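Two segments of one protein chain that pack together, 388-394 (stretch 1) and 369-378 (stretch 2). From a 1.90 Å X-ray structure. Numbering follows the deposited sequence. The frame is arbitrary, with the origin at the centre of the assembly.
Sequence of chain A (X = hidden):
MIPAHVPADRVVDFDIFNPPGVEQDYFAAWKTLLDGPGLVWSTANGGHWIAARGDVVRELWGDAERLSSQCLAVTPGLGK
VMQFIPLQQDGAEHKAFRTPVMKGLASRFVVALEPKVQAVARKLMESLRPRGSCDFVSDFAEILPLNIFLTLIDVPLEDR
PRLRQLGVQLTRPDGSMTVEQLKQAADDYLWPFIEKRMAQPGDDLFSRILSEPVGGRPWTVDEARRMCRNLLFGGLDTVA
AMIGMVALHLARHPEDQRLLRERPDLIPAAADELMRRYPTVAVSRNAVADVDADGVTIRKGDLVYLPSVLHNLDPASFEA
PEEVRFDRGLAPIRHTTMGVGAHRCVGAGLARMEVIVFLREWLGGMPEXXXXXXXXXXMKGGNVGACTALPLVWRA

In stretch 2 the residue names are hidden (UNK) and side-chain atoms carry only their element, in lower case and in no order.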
# COMPACT_ATOMS: atom_id res chain seq x y z
N THR A 388 13.56 -5.32 -0.19
CA THR A 388 14.30 -5.06 1.06
C THR A 388 15.70 -4.53 0.76
O THR A 388 16.31 -3.89 1.62
CB THR A 388 14.38 -6.33 1.92
OG1 THR A 388 14.89 -7.41 1.13
CG2 THR A 388 12.98 -6.70 2.42
N ALA A 389 16.24 -4.83 -0.42
CA ALA A 389 17.45 -4.11 -0.88
C ALA A 389 17.40 -3.86 -2.37
O ALA A 389 16.99 -4.73 -3.18
CB ALA A 389 18.78 -4.82 -0.48
N LEU A 390 17.79 -2.65 -2.72
CA LEU A 390 17.86 -2.22 -4.08
C LEU A 390 19.09 -1.35 -4.32
O LEU A 390 19.02 -0.14 -4.24
CB LEU A 390 16.55 -1.48 -4.45
CG LEU A 390 16.37 -0.92 -5.85
CD1 LEU A 390 16.67 -2.00 -6.92
CD2 LEU A 390 14.95 -0.34 -5.99
N PRO A 391 20.24 -1.98 -4.60
CA PRO A 391 21.49 -1.25 -4.72
C PRO A 391 21.64 -0.67 -6.14
O PRO A 391 21.75 -1.44 -7.12
CB PRO A 391 22.54 -2.33 -4.46
CG PRO A 391 21.92 -3.60 -4.99
CD PRO A 391 20.42 -3.45 -4.71
N LEU A 392 21.66 0.66 -6.23
CA LEU A 392 21.79 1.38 -7.49
C LEU A 392 23.16 2.02 -7.60
O LEU A 392 23.78 2.30 -6.59
CB LEU A 392 20.73 2.49 -7.56
CG LEU A 392 19.28 1.97 -7.42
CD1 LEU A 392 18.30 3.14 -7.54
CD2 LEU A 392 18.99 0.91 -8.47
N VAL A 393 23.60 2.26 -8.84
CA VAL A 393 24.85 2.94 -9.15
C VAL A 393 24.61 3.86 -10.35
O VAL A 393 23.70 3.61 -11.18
CB VAL A 393 26.01 1.93 -9.44
CG1 VAL A 393 26.32 1.08 -8.23
CG2 VAL A 393 25.70 1.01 -10.67
N TRP A 394 25.38 4.94 -10.41
CA TRP A 394 25.33 5.90 -11.49
C TRP A 394 26.62 6.72 -11.50
O TRP A 394 27.38 6.72 -10.52
CB TRP A 394 24.08 6.80 -11.40
CG TRP A 394 24.04 7.61 -10.17
CD1 TRP A 394 24.57 8.86 -9.99
CD2 TRP A 394 23.46 7.24 -8.90
NE1 TRP A 394 24.36 9.29 -8.68
CE2 TRP A 394 23.68 8.31 -8.00
CE3 TRP A 394 22.79 6.08 -8.44
CZ2 TRP A 394 23.25 8.28 -6.67
CZ3 TRP A 394 22.36 6.06 -7.10
CH2 TRP A 394 22.59 7.16 -6.23
N UNK A 369 20.95 5.33 -14.56
CA UNK A 369 21.31 4.52 -13.39
C UNK A 369 21.06 3.03 -13.65
O UNK A 369 20.31 2.66 -14.56
c UNK A 369 19.12 4.99 -12.15
c UNK A 369 20.62 5.02 -12.09
c UNK A 369 16.98 5.98 -12.86
c UNK A 369 17.00 3.84 -11.74
c UNK A 369 18.42 6.03 -12.75
c UNK A 369 16.30 4.88 -12.33
c UNK A 369 18.40 3.90 -11.66
N UNK A 370 21.68 2.17 -12.83
CA UNK A 370 21.61 0.72 -13.03
C UNK A 370 21.73 0.00 -11.71
O UNK A 370 22.11 0.60 -10.69
c UNK A 370 22.76 0.25 -13.97
N UNK A 371 21.46 -1.31 -11.72
CA UNK A 371 21.74 -2.08 -10.52
C UNK A 371 23.27 -2.19 -10.31
O UNK A 371 24.04 -2.18 -11.28
c UNK A 371 21.13 -3.47 -10.63
c UNK A 371 19.60 -3.55 -10.66
c UNK A 371 19.25 -4.99 -10.95
c UNK A 371 18.94 -3.10 -9.36
N UNK A 372 23.69 -2.27 -9.06
CA UNK A 372 25.11 -2.52 -8.73
C UNK A 372 25.57 -3.86 -9.29
O UNK A 372 24.79 -4.82 -9.34
c UNK A 372 25.33 -2.48 -7.24
N UNK A 373 26.84 -3.95 -9.70
CA UNK A 373 27.26 -5.23 -10.29
C UNK A 373 27.35 -6.42 -9.33
O UNK A 373 27.12 -7.54 -9.76
c UNK A 373 29.19 -3.84 -9.98
c UNK A 373 28.65 -4.92 -10.87
c UNK A 373 27.96 -2.98 -9.62
N UNK A 374 27.68 -6.20 -8.05
CA UNK A 374 27.92 -7.36 -7.15
C UNK A 374 27.00 -7.48 -5.92
O UNK A 374 27.31 -8.21 -4.98
o UNK A 374 29.75 -5.13 -6.01
o UNK A 374 29.91 -6.68 -4.43
c UNK A 374 29.71 -6.33 -5.63
c UNK A 374 29.39 -7.40 -6.68
N UNK A 375 25.88 -6.76 -5.93
CA UNK A 375 24.93 -6.85 -4.83
C UNK A 375 23.58 -7.27 -5.38
O UNK A 375 23.24 -6.95 -6.51
c UNK A 375 27.16 -3.03 -2.38
c UNK A 375 26.16 -4.97 -3.60
n UNK A 375 26.93 -1.71 -3.03
c UNK A 375 24.84 -5.52 -4.08
c UNK A 375 25.94 -3.93 -2.52
N UNK A 376 22.81 -8.01 -4.60
CA UNK A 376 21.54 -8.56 -5.12
C UNK A 376 20.35 -7.69 -4.74
O UNK A 376 20.36 -7.01 -3.72
c UNK A 376 21.33 -9.97 -4.59
N UNK A 377 19.30 -7.80 -5.55
CA UNK A 377 17.98 -7.27 -5.24
C UNK A 377 17.25 -8.35 -4.42
O UNK A 377 17.16 -9.51 -4.86
c UNK A 377 15.67 -6.69 -6.19
c UNK A 377 17.16 -7.02 -6.53
c UNK A 377 17.81 -5.90 -7.37
N UNK A 378 16.76 -7.99 -3.23
CA UNK A 378 16.00 -8.94 -2.40
C UNK A 378 14.64 -8.32 -2.09
O UNK A 378 14.50 -7.10 -2.09
c UNK A 378 16.75 -9.30 -1.06
o UNK A 378 17.11 -8.10 -0.37
c UNK A 378 18.04 -10.02 -1.36

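Position 369 carries seven side-chain carbons, one followed by a ring of six, with no heteroatom: this is phenylalanine, F369. Its CB lies 4.0 Å from W394 CB, and its ring atom CD1 is 4.2 Å from L392 CD1. Position 370 has a single side-chain carbon and is alanine. A370 forms a reciprocal pair of backbone hydrogen bonds with V393, A370 N to V393 O at 3.0 Å and V393 N to A370 O at 2.9 Å, and its CB lies on the same face of the sheet as the side chain of V393.

At position 371 four carbons fork at the second, the pattern of leucine. L371 faces L392 as a non-hydrogen-bonded antiparallel pair with diverging side chains; its CB points away overall, but the end of the side chain returns, bringing CD2 to 3.5 Å from L390 CD1 and 4.1 Å from L392 CD2. One carbon at position 372 gives alanine. A372 N donates to P391 O at 2.9 Å, while its CB sits 3.9 Å from P391 CB and 3.8 Å from V393 CG1.

Three carbons at position 373 close a ring onto the backbone nitrogen, identifying proline; P373 makes no close contact with stretch 1. Position 374 has two carbons, the second bearing two oxygens. The carboxylate makes it aspartate, and D374 also stands clear of stretch 1. Four carbons in a row ending in nitrogen mark position 375 as lysine. K375 points its CB toward stretch 1, 3.6 Å from P391 CG. Position 376, with one carbon directed away, is alanine; the carbonyl oxygen of A376 lies 3.7 Å from P391 CD.

Position 377 has one carbon carrying two more. This is valine, and V377 CG2 approaches L390 CD1 at 4.1 Å. At position 378 one carbon bears an oxygen and a carbon, as in threonine, with the oxygen 2.8 Å from T388 OG1. T378 OG1 and T388 OG1 are hydrogen-bonded, and T378 O accepts from T388 N at 2.8 Å.

The contact is held by backbone pairing at two places. Strand 391-394 runs antiparallel to 369-371, and a second bridge joins A389 to T378, where T378 N donates to A389 O at 3.3 Å and the return bond from A389 N to T378 O, also 3.3 Å, is weak. Between them the chain of stretch 2 loops out through P373 and D374. P391, having no amide hydrogen, offers only its carbonyl to backbone pairing, and its ring packs against the returning chain at K375 and A376.

Stretch 2 369-378: FALAPDKAVT
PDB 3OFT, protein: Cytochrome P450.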